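Local coordinates for protein NalD (PDB 5DAJ) that represses expression of the MexAB-OprM multidrug efflux pump of Pseudomonas aeruginosa as a TetR-family regulator, and binds novobiocin, which induces pump expression, at residues A[57-65]-A[104-112]; A[84-92]-A[197-205]. All coordinates share one frame; numbering follows the deposited sequence.

How the contacts relate
From the N terminus, the chain passes the predicted helix-turn-helix and enters helix 54-63, the first partner of contact 1. It then runs through helix 69-76 and an unmodelled gap (78-81) to helix 84-101, where contact 2 begins, and directly on to helix 103-114, which closes the loop of contact 1 after 38 intervening residues. Contact 2 closes only at the C-terminal end, where 197-205 returns to 84-92 across 104 residues. The segments therefore alternate and the two loops cross. Contact 1 joins the DNA-binding end to the C-terminal region; contact 2 ties that region together beside the second subunit. Their centres lie about 28 Å apart, with consecutive helices 84-101 and 103-114 linking them.

Contact 1: A[57-65]-A[104-112]; sequences LFNEMLNQV and KKRRILTIL
Phe58, Met61, Leu62 and Val65 meet Ile108, Ile111 and Leu112 in an apolar contact between helix 54-63, with the residues that follow it, and helix 103-114. The local axes run roughly antiparallel, at 143°, and approach to 10.4 Å. Ile108 is central: its CG2 branch lies 3.7 Å from Leu62 CD2, while CD1 of the other branch reaches Met61 CG at 4.0 Å. The Phe58 ring meets its partners at its edge, with CE1 3.7 Å from Ile111 CG2 in the ring plane and CZ near Leu112 CD1. With CG anti to the backbone N (chi1 -177°), the ring end reaches both, although the side chain sets out alongside the other helix. In the TetR fold these are the helix leading out of the DNA-binding domain and a helix of the ligand-binding domain, so the packing probably couples the two. Past Leu62 in the chain, Val65 CG2 rests 3.6 Å from Lys105 CA. Gln64 crosses Lys104 and turns NE2 back to Met61 O (3.1 Å), on a lone pair in the carbonyl plane; this carbonyl also accepts from Gln64 N. Lys104 and Arg107 both form salt bridges with Glu20 of helix 6-26.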
loop_
_atom_site.group_PDB
_atom_site.type_symbol
_atom_site.label_atom_id
_atom_site.label_comp_id
_atom_site.label_asym_id
_atom_site.label_seq_id
_atom_site.Cartn_x
_atom_site.Cartn_y
_atom_site.Cartn_z
ATOM N N LEU A 57 -6.782 -11.062 17.786
ATOM C CA LEU A 57 -7.919 -11.508 16.975
ATOM C C LEU A 57 -7.644 -11.219 15.503
ATOM O O LEU A 57 -7.711 -12.103 14.652
ATOM C CB LEU A 57 -9.207 -10.805 17.410
ATOM C CG LEU A 57 -10.512 -11.387 16.862
ATOM C CD1 LEU A 57 -11.667 -11.086 17.801
ATOM C CD2 LEU A 57 -10.847 -10.869 15.468
ATOM N N PHE A 58 -7.301 -9.966 15.234
ATOM C CA PHE A 58 -6.963 -9.495 13.886
ATOM C C PHE A 58 -5.848 -10.331 13.254
ATOM O O PHE A 58 -5.897 -10.655 12.077
ATOM C CB PHE A 58 -6.546 -8.027 13.952
ATOM C CG PHE A 58 -6.249 -7.412 12.619
ATOM C CD1 PHE A 58 -7.263 -7.111 11.750
ATOM C CD2 PHE A 58 -4.956 -7.129 12.248
ATOM C CE1 PHE A 58 -6.994 -6.524 10.526
ATOM C CE2 PHE A 58 -4.677 -6.550 11.023
ATOM C CZ PHE A 58 -5.707 -6.244 10.159
ATOM N N ASN A 59 -4.858 -10.676 14.062
ATOM C CA ASN A 59 -3.720 -11.474 13.617
ATOM C C ASN A 59 -4.092 -12.921 13.266
ATOM O O ASN A 59 -3.606 -13.473 12.269
ATOM C CB ASN A 59 -2.631 -11.473 14.690
ATOM C CG ASN A 59 -1.242 -11.373 14.107
ATOM O OD1 ASN A 59 -0.390 -12.186 14.394
ATOM N ND2 ASN A 59 -1.009 -10.373 13.268
ATOM N N GLU A 60 -4.926 -13.527 14.108
ATOM C CA GLU A 60 -5.466 -14.864 13.858
ATOM C C GLU A 60 -6.284 -14.882 12.575
ATOM O O GLU A 60 -6.267 -15.866 11.835
ATOM C CB GLU A 60 -6.340 -15.328 15.029
ATOM C CG GLU A 60 -5.565 -15.664 16.292
ATOM C CD GLU A 60 -4.629 -16.849 16.115
ATOM O OE1 GLU A 60 -5.107 -17.952 15.762
ATOM O OE2 GLU A 60 -3.403 -16.656 16.306
HETATM N N MSE A 61 -6.977 -13.779 12.314
HETATM C CA MSE A 61 -7.771 -13.632 11.097
HETATM C C MSE A 61 -6.869 -13.646 9.885
HETATM O O MSE A 61 -7.080 -14.407 8.946
HETATM C CB MSE A 61 -8.601 -12.348 11.143
HETATM C CG MSE A 61 -9.557 -12.223 9.961
HETATM SE SE MSE A 61 -10.405 -10.449 9.981
HETATM C CE MSE A 61 -11.713 -11.031 11.304
ATOM N N LEU A 62 -5.824 -12.843 9.907
ATOM C CA LEU A 62 -4.873 -12.788 8.813
ATOM C C LEU A 62 -4.194 -14.102 8.543
ATOM O O LEU A 62 -3.935 -14.448 7.438
ATOM C CB LEU A 62 -3.825 -11.755 9.097
ATOM C CG LEU A 62 -4.338 -10.340 9.108
ATOM C CD1 LEU A 62 -3.320 -9.452 9.763
ATOM C CD2 LEU A 62 -4.578 -9.883 7.700
ATOM N N ASN A 63 -3.888 -14.826 9.579
ATOM C CA ASN A 63 -3.276 -16.160 9.471
ATOM C C ASN A 63 -4.060 -17.137 8.612
ATOM O O ASN A 63 -3.459 -17.993 7.965
ATOM C CB ASN A 63 -3.101 -16.794 10.853
ATOM C CG ASN A 63 -1.889 -16.294 11.587
ATOM O OD1 ASN A 63 -1.093 -15.507 11.065
ATOM N ND2 ASN A 63 -1.740 -16.756 12.826
ATOM N N GLN A 64 -5.388 -16.999 8.608
ATOM C CA GLN A 64 -6.272 -17.816 7.753
ATOM C C GLN A 64 -5.911 -17.713 6.261
ATOM O O GLN A 64 -6.240 -18.599 5.478
ATOM C CB GLN A 64 -7.742 -17.394 7.917
ATOM C CG GLN A 64 -8.348 -17.552 9.315
ATOM C CD GLN A 64 -9.759 -16.977 9.433
ATOM O OE1 GLN A 64 -10.715 -17.689 9.739
ATOM N NE2 GLN A 64 -9.893 -15.679 9.185
ATOM N N VAL A 65 -5.233 -16.627 5.896
ATOM C CA VAL A 65 -4.979 -16.211 4.508
ATOM C C VAL A 65 -3.487 -16.129 4.097
ATOM O O VAL A 65 -3.171 -15.980 2.912
ATOM C CB VAL A 65 -5.745 -14.876 4.280
ATOM C CG1 VAL A 65 -4.967 -13.823 3.480
ATOM C CG2 VAL A 65 -7.099 -15.182 3.663
ATOM N N LYS A 104 -12.470 -14.878 0.298
ATOM C CA LYS A 104 -12.048 -14.727 1.699
ATOM C C LYS A 104 -10.759 -13.900 1.787
ATOM O O LYS A 104 -10.672 -12.964 2.596
ATOM C CB LYS A 104 -11.819 -16.063 2.416
ATOM C CG LYS A 104 -11.853 -15.919 3.935
ATOM C CD LYS A 104 -11.546 -17.219 4.676
ATOM C CE LYS A 104 -11.832 -17.123 6.184
ATOM N NZ LYS A 104 -13.259 -16.903 6.554
ATOM N N LYS A 105 -9.780 -14.259 0.947
ATOM C CA LYS A 105 -8.503 -13.533 0.839
ATOM C C LYS A 105 -8.737 -12.065 0.502
ATOM O O LYS A 105 -8.179 -11.173 1.135
ATOM C CB LYS A 105 -7.593 -14.155 -0.235
ATOM C CG LYS A 105 -6.105 -13.779 -0.154
ATOM C CD LYS A 105 -5.358 -14.187 -1.436
ATOM C CE LYS A 105 -3.965 -14.752 -1.197
ATOM N NZ LYS A 105 -2.920 -13.693 -1.150
ATOM N N ARG A 106 -9.566 -11.838 -0.510
ATOM C CA ARG A 106 -9.893 -10.488 -0.963
ATOM C C ARG A 106 -10.482 -9.680 0.194
ATOM O O ARG A 106 -9.998 -8.589 0.481
ATOM C CB ARG A 106 -10.866 -10.519 -2.145
ATOM C CG ARG A 106 -11.134 -9.161 -2.787
ATOM C CD ARG A 106 -12.347 -9.205 -3.696
ATOM N NE ARG A 106 -12.404 -10.443 -4.487
ATOM C CZ ARG A 106 -13.445 -11.281 -4.570
ATOM N NH1 ARG A 106 -14.600 -11.041 -3.945
ATOM N NH2 ARG A 106 -13.334 -12.374 -5.318
ATOM N N ARG A 107 -11.487 -10.241 0.862
ATOM C CA ARG A 107 -12.166 -9.567 1.980
ATOM C C ARG A 107 -11.196 -9.179 3.112
ATOM O O ARG A 107 -11.161 -8.023 3.543
ATOM C CB ARG A 107 -13.310 -10.426 2.537
ATOM C CG ARG A 107 -14.498 -10.566 1.588
ATOM C CD ARG A 107 -15.509 -11.624 2.042
ATOM N NE ARG A 107 -15.995 -11.404 3.406
ATOM C CZ ARG A 107 -17.025 -10.632 3.763
ATOM N NH1 ARG A 107 -17.751 -9.972 2.867
ATOM N NH2 ARG A 107 -17.343 -10.514 5.047
ATOM N N ILE A 108 -10.400 -10.144 3.553
ATOM C CA ILE A 108 -9.463 -9.939 4.658
ATOM C C ILE A 108 -8.343 -8.951 4.300
ATOM O O ILE A 108 -7.960 -8.122 5.127
ATOM C CB ILE A 108 -8.875 -11.280 5.157
ATOM C CG1 ILE A 108 -9.965 -12.066 5.900
ATOM C CG2 ILE A 108 -7.688 -11.051 6.088
ATOM C CD1 ILE A 108 -9.626 -13.514 6.177
ATOM N N LEU A 109 -7.810 -9.047 3.087
ATOM C CA LEU A 109 -6.762 -8.115 2.644
ATOM C C LEU A 109 -7.290 -6.703 2.436
ATOM O O LEU A 109 -6.560 -5.740 2.682
ATOM C CB LEU A 109 -6.049 -8.596 1.382
ATOM C CG LEU A 109 -5.139 -9.803 1.572
ATOM C CD1 LEU A 109 -4.538 -10.162 0.232
ATOM C CD2 LEU A 109 -4.022 -9.564 2.569
ATOM N N THR A 110 -8.550 -6.575 2.018
ATOM C CA THR A 110 -9.193 -5.250 1.928
ATOM C C THR A 110 -9.285 -4.660 3.333
ATOM O O THR A 110 -9.084 -3.460 3.514
ATOM C CB THR A 110 -10.650 -5.316 1.298
ATOM O OG1 THR A 110 -10.646 -5.953 0.021
ATOM C CG2 THR A 110 -11.340 -3.978 1.086
ATOM N N ILE A 111 -9.552 -5.498 4.331
ATOM C CA ILE A 111 -9.537 -5.018 5.722
ATOM C C ILE A 111 -8.143 -4.503 6.099
ATOM O O ILE A 111 -7.996 -3.383 6.599
ATOM C CB ILE A 111 -9.952 -6.103 6.734
ATOM C CG1 ILE A 111 -11.431 -6.436 6.585
ATOM C CG2 ILE A 111 -9.682 -5.629 8.149
ATOM C CD1 ILE A 111 -11.827 -7.731 7.252
ATOM N N LEU A 112 -7.143 -5.342 5.848
ATOM C CA LEU A 112 -5.746 -5.042 6.180
ATOM C C LEU A 112 -5.241 -3.718 5.601
ATOM O O LEU A 112 -4.606 -2.921 6.289
ATOM C CB LEU A 112 -4.828 -6.163 5.699
ATOM C CG LEU A 112 -3.328 -5.884 5.810
ATOM C CD1 LEU A 112 -2.953 -5.629 7.255
ATOM C CD2 LEU A 112 -2.510 -7.034 5.240
#

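Contact 2: A[84-92]-A[197-205]; sequences PLRSLYDLC and MFRGLVRDW
Tyr89, Phe198 and Trp205 form an aromatic cluster, each ring touching the other two residues, that packs helix 84-101 against the C-terminal end of helix 186-201 and the residues after it. The tight part includes the Tyr89-Phe198 pair, a T-shaped stack with planes at 90° and centroids 5.3 Å apart. Placing Tyr89 CG opposite the backbone N (chi1 170°) brings the CD1 edge over the face of Phe198, and Tyr89 CB adds a CH-pi contact 4.1 Å from that ring's centroid. Phe198 CZ reaches in as far as Tyr89 CA (3.6 Å), while Leu88 and Cys92 border the ring's edge. A separate aliphatic pair, Leu85 CD1 and Val202 CG2, stands 3.9 Å apart.

Trp205, partly exposed, turns its six-membered ring edge-on to the face of Tyr89, just as closely (CZ2 3.7 Å from Tyr89 CD1) but offset, with planes at 68°. Trp205 NE1 is hydrogen-bonded to Glu195, which helps fix the indole's rotation. Arg86 is the loose, solvent side: NH1 comes only to 4.4 Å of Trp205 CZ2, obliquely, and its pose may reflect crystal packing. Ring edges set against ring faces, with an aliphatic pair beside them, carry the contact, implying cohesion by dispersion and ring electrostatics rather than ion pairs.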
loop_
_atom_site.group_PDB
_atom_site.type_symbol
_atom_site.label_atom_id
_atom_site.label_comp_id
_atom_site.label_asym_id
_atom_site.label_seq_id
_atom_site.Cartn_x
_atom_site.Cartn_y
_atom_site.Cartn_z
ATOM N N PRO A 84 14.420 -21.518 -10.784
ATOM C CA PRO A 84 13.642 -21.006 -9.676
ATOM C C PRO A 84 13.380 -19.533 -9.773
ATOM O O PRO A 84 12.718 -19.026 -8.906
ATOM C CB PRO A 84 14.516 -21.328 -8.475
ATOM C CG PRO A 84 15.904 -21.378 -8.994
ATOM C CD PRO A 84 15.857 -21.161 -10.460
ATOM N N LEU A 85 13.873 -18.865 -10.796
ATOM C CA LEU A 85 13.584 -17.463 -10.931
ATOM C C LEU A 85 12.242 -17.481 -11.576
ATOM O O LEU A 85 11.526 -16.511 -11.593
ATOM C CB LEU A 85 14.601 -16.741 -11.791
ATOM C CG LEU A 85 15.850 -16.301 -11.033
ATOM C CD1 LEU A 85 16.636 -15.236 -11.752
ATOM C CD2 LEU A 85 15.521 -15.823 -9.643
ATOM N N ARG A 86 11.912 -18.641 -12.095
ATOM C CA ARG A 86 10.607 -18.885 -12.722
ATOM C C ARG A 86 9.543 -19.200 -11.668
ATOM O O ARG A 86 8.407 -18.728 -11.750
ATOM C CB ARG A 86 10.687 -20.077 -13.689
ATOM C CG ARG A 86 9.408 -20.353 -14.499
ATOM C CD ARG A 86 8.942 -19.152 -15.305
ATOM N NE ARG A 86 7.727 -19.450 -16.065
ATOM C CZ ARG A 86 7.253 -18.725 -17.079
ATOM N NH1 ARG A 86 7.887 -17.629 -17.508
ATOM N NH2 ARG A 86 6.130 -19.106 -17.684
ATOM N N SER A 87 9.906 -20.034 -10.698
ATOM C CA SER A 87 9.001 -20.366 -9.585
ATOM C C SER A 87 8.560 -19.106 -8.842
ATOM O O SER A 87 7.393 -18.979 -8.440
ATOM C CB SER A 87 9.664 -21.333 -8.597
ATOM O OG SER A 87 10.084 -22.527 -9.242
ATOM N N LEU A 88 9.507 -18.189 -8.656
ATOM C CA LEU A 88 9.228 -16.906 -8.001
ATOM C C LEU A 88 8.221 -16.080 -8.807
ATOM O O LEU A 88 7.264 -15.538 -8.238
ATOM C CB LEU A 88 10.515 -16.103 -7.790
ATOM C CG LEU A 88 10.332 -14.700 -7.208
ATOM C CD1 LEU A 88 9.656 -14.746 -5.843
ATOM C CD2 LEU A 88 11.666 -13.989 -7.119
ATOM N N TYR A 89 8.448 -15.995 -10.119
ATOM C CA TYR A 89 7.499 -15.341 -11.032
ATOM C C TYR A 89 6.109 -15.981 -10.937
ATOM O O TYR A 89 5.110 -15.285 -10.740
ATOM C CB TYR A 89 7.995 -15.387 -12.477
ATOM C CG TYR A 89 6.964 -14.953 -13.487
ATOM C CD1 TYR A 89 6.735 -13.610 -13.735
ATOM C CD2 TYR A 89 6.209 -15.890 -14.195
ATOM C CE1 TYR A 89 5.787 -13.206 -14.658
ATOM C CE2 TYR A 89 5.255 -15.497 -15.121
ATOM C CZ TYR A 89 5.053 -14.150 -15.351
ATOM O OH TYR A 89 4.102 -13.763 -16.260
ATOM N N ASP A 90 6.071 -17.307 -11.055
ATOM C CA ASP A 90 4.825 -18.085 -10.920
ATOM C C ASP A 90 4.104 -17.795 -9.610
ATOM O O ASP A 90 2.896 -17.546 -9.590
ATOM C CB ASP A 90 5.097 -19.596 -11.001
ATOM C CG ASP A 90 5.424 -20.073 -12.412
ATOM O OD1 ASP A 90 5.154 -19.355 -13.395
ATOM O OD2 ASP A 90 5.943 -21.198 -12.545
ATOM N N LEU A 91 4.855 -17.809 -8.516
ATOM C CA LEU A 91 4.297 -17.503 -7.192
ATOM C C LEU A 91 3.654 -16.111 -7.133
ATOM O O LEU A 91 2.549 -15.949 -6.598
ATOM C CB LEU A 91 5.373 -17.614 -6.114
ATOM C CG LEU A 91 4.917 -17.263 -4.688
ATOM C CD1 LEU A 91 3.993 -18.330 -4.117
ATOM C CD2 LEU A 91 6.113 -17.060 -3.778
ATOM N N CYS A 92 4.366 -15.117 -7.654
ATOM C CA CYS A 92 3.875 -13.738 -7.691
ATOM C C CYS A 92 2.633 -13.616 -8.566
ATOM O O CYS A 92 1.647 -12.967 -8.180
ATOM C CB CYS A 92 4.949 -12.795 -8.222
ATOM S SG CYS A 92 6.382 -12.635 -7.142
HETATM N N MSE A 197 9.009 -5.793 -14.574
HETATM C CA MSE A 197 9.853 -5.918 -13.377
HETATM C C MSE A 197 10.839 -7.038 -13.571
HETATM O O MSE A 197 12.042 -6.854 -13.370
HETATM C CB MSE A 197 9.032 -6.141 -12.110
HETATM C CG MSE A 197 9.867 -6.384 -10.847
HETATM SE SE MSE A 197 11.111 -4.887 -10.487
HETATM C CE MSE A 197 9.808 -3.616 -9.731
ATOM N N PHE A 198 10.342 -8.205 -13.966
ATOM C CA PHE A 198 11.218 -9.369 -14.179
ATOM C C PHE A 198 12.164 -9.213 -15.365
ATOM O O PHE A 198 13.322 -9.637 -15.289
ATOM C CB PHE A 198 10.413 -10.651 -14.314
ATOM C CG PHE A 198 9.949 -11.188 -13.001
ATOM C CD1 PHE A 198 8.770 -10.727 -12.431
ATOM C CD2 PHE A 198 10.712 -12.117 -12.308
ATOM C CE1 PHE A 198 8.343 -11.210 -11.208
ATOM C CE2 PHE A 198 10.282 -12.605 -11.090
ATOM C CZ PHE A 198 9.098 -12.152 -10.538
ATOM N N ARG A 199 11.702 -8.545 -16.417
ATOM C CA ARG A 199 12.544 -8.286 -17.575
ATOM C C ARG A 199 13.649 -7.302 -17.175
ATOM O O ARG A 199 14.784 -7.409 -17.637
ATOM C CB ARG A 199 11.717 -7.716 -18.728
ATOM C CG ARG A 199 12.437 -7.709 -20.066
ATOM C CD ARG A 199 11.708 -6.844 -21.081
ATOM N NE ARG A 199 10.432 -7.428 -21.481
ATOM C CZ ARG A 199 10.195 -7.959 -22.676
ATOM N NH1 ARG A 199 11.152 -7.982 -23.595
ATOM N NH2 ARG A 199 9.002 -8.469 -22.954
ATOM N N GLY A 200 13.304 -6.347 -16.311
ATOM C CA GLY A 200 14.257 -5.342 -15.825
ATOM C C GLY A 200 15.301 -5.850 -14.848
ATOM O O GLY A 200 16.392 -5.290 -14.742
ATOM N N LEU A 201 14.956 -6.893 -14.103
ATOM C CA LEU A 201 15.879 -7.506 -13.135
ATOM C C LEU A 201 16.816 -8.521 -13.777
ATOM O O LEU A 201 17.998 -8.571 -13.435
ATOM C CB LEU A 201 15.107 -8.194 -12.006
ATOM C CG LEU A 201 14.332 -7.295 -11.039
ATOM C CD1 LEU A 201 13.428 -8.141 -10.152
ATOM C CD2 LEU A 201 15.262 -6.458 -10.182
ATOM N N VAL A 202 16.280 -9.324 -14.692
ATOM C CA VAL A 202 16.970 -10.522 -15.209
ATOM C C VAL A 202 17.359 -10.396 -16.692
ATOM O O VAL A 202 16.560 -9.969 -17.523
ATOM C CB VAL A 202 16.108 -11.784 -14.994
ATOM C CG1 VAL A 202 16.843 -13.040 -15.440
ATOM C CG2 VAL A 202 15.731 -11.919 -13.526
ATOM N N ARG A 203 18.584 -10.820 -16.996
ATOM C CA ARG A 203 19.212 -10.617 -18.320
ATOM C C ARG A 203 18.440 -11.194 -19.493
ATOM O O ARG A 203 18.174 -10.488 -20.466
ATOM C CB ARG A 203 20.649 -11.168 -18.363
ATOM C CG ARG A 203 21.719 -10.098 -18.232
ATOM C CD ARG A 203 23.099 -10.720 -18.188
ATOM N NE ARG A 203 24.123 -10.001 -17.472
ATOM C CZ ARG A 203 24.694 -8.839 -17.788
ATOM N NH1 ARG A 203 24.304 -8.107 -18.830
ATOM N NH2 ARG A 203 25.668 -8.388 -16.998
ATOM N N ASP A 204 18.093 -12.473 -19.403
ATOM C CA ASP A 204 17.520 -13.178 -20.553
ATOM C C ASP A 204 16.012 -13.004 -20.652
ATOM O O ASP A 204 15.510 -12.533 -21.664
ATOM C CB ASP A 204 17.919 -14.663 -20.547
ATOM C CG ASP A 204 19.259 -14.922 -21.255
ATOM O OD1 ASP A 204 19.838 -13.988 -21.864
ATOM O OD2 ASP A 204 19.735 -16.077 -21.206
ATOM N N TRP A 205 15.303 -13.382 -19.597
ATOM C CA TRP A 205 13.827 -13.362 -19.553
ATOM C C TRP A 205 13.149 -13.389 -20.921
ATOM O O TRP A 205 12.361 -14.283 -21.207
ATOM C CB TRP A 205 13.301 -12.159 -18.756
ATOM C CG TRP A 205 12.009 -12.472 -18.090
ATOM C CD1 TRP A 205 10.770 -12.033 -18.453
ATOM C CD2 TRP A 205 11.814 -13.348 -16.979
ATOM N NE1 TRP A 205 9.812 -12.567 -17.617
ATOM C CE2 TRP A 205 10.429 -13.378 -16.704
ATOM C CE3 TRP A 205 12.676 -14.105 -16.182
ATOM C CZ2 TRP A 205 9.885 -14.128 -15.658
ATOM C CZ3 TRP A 205 12.134 -14.855 -15.148
ATOM C CH2 TRP A 205 10.754 -14.860 -14.894
#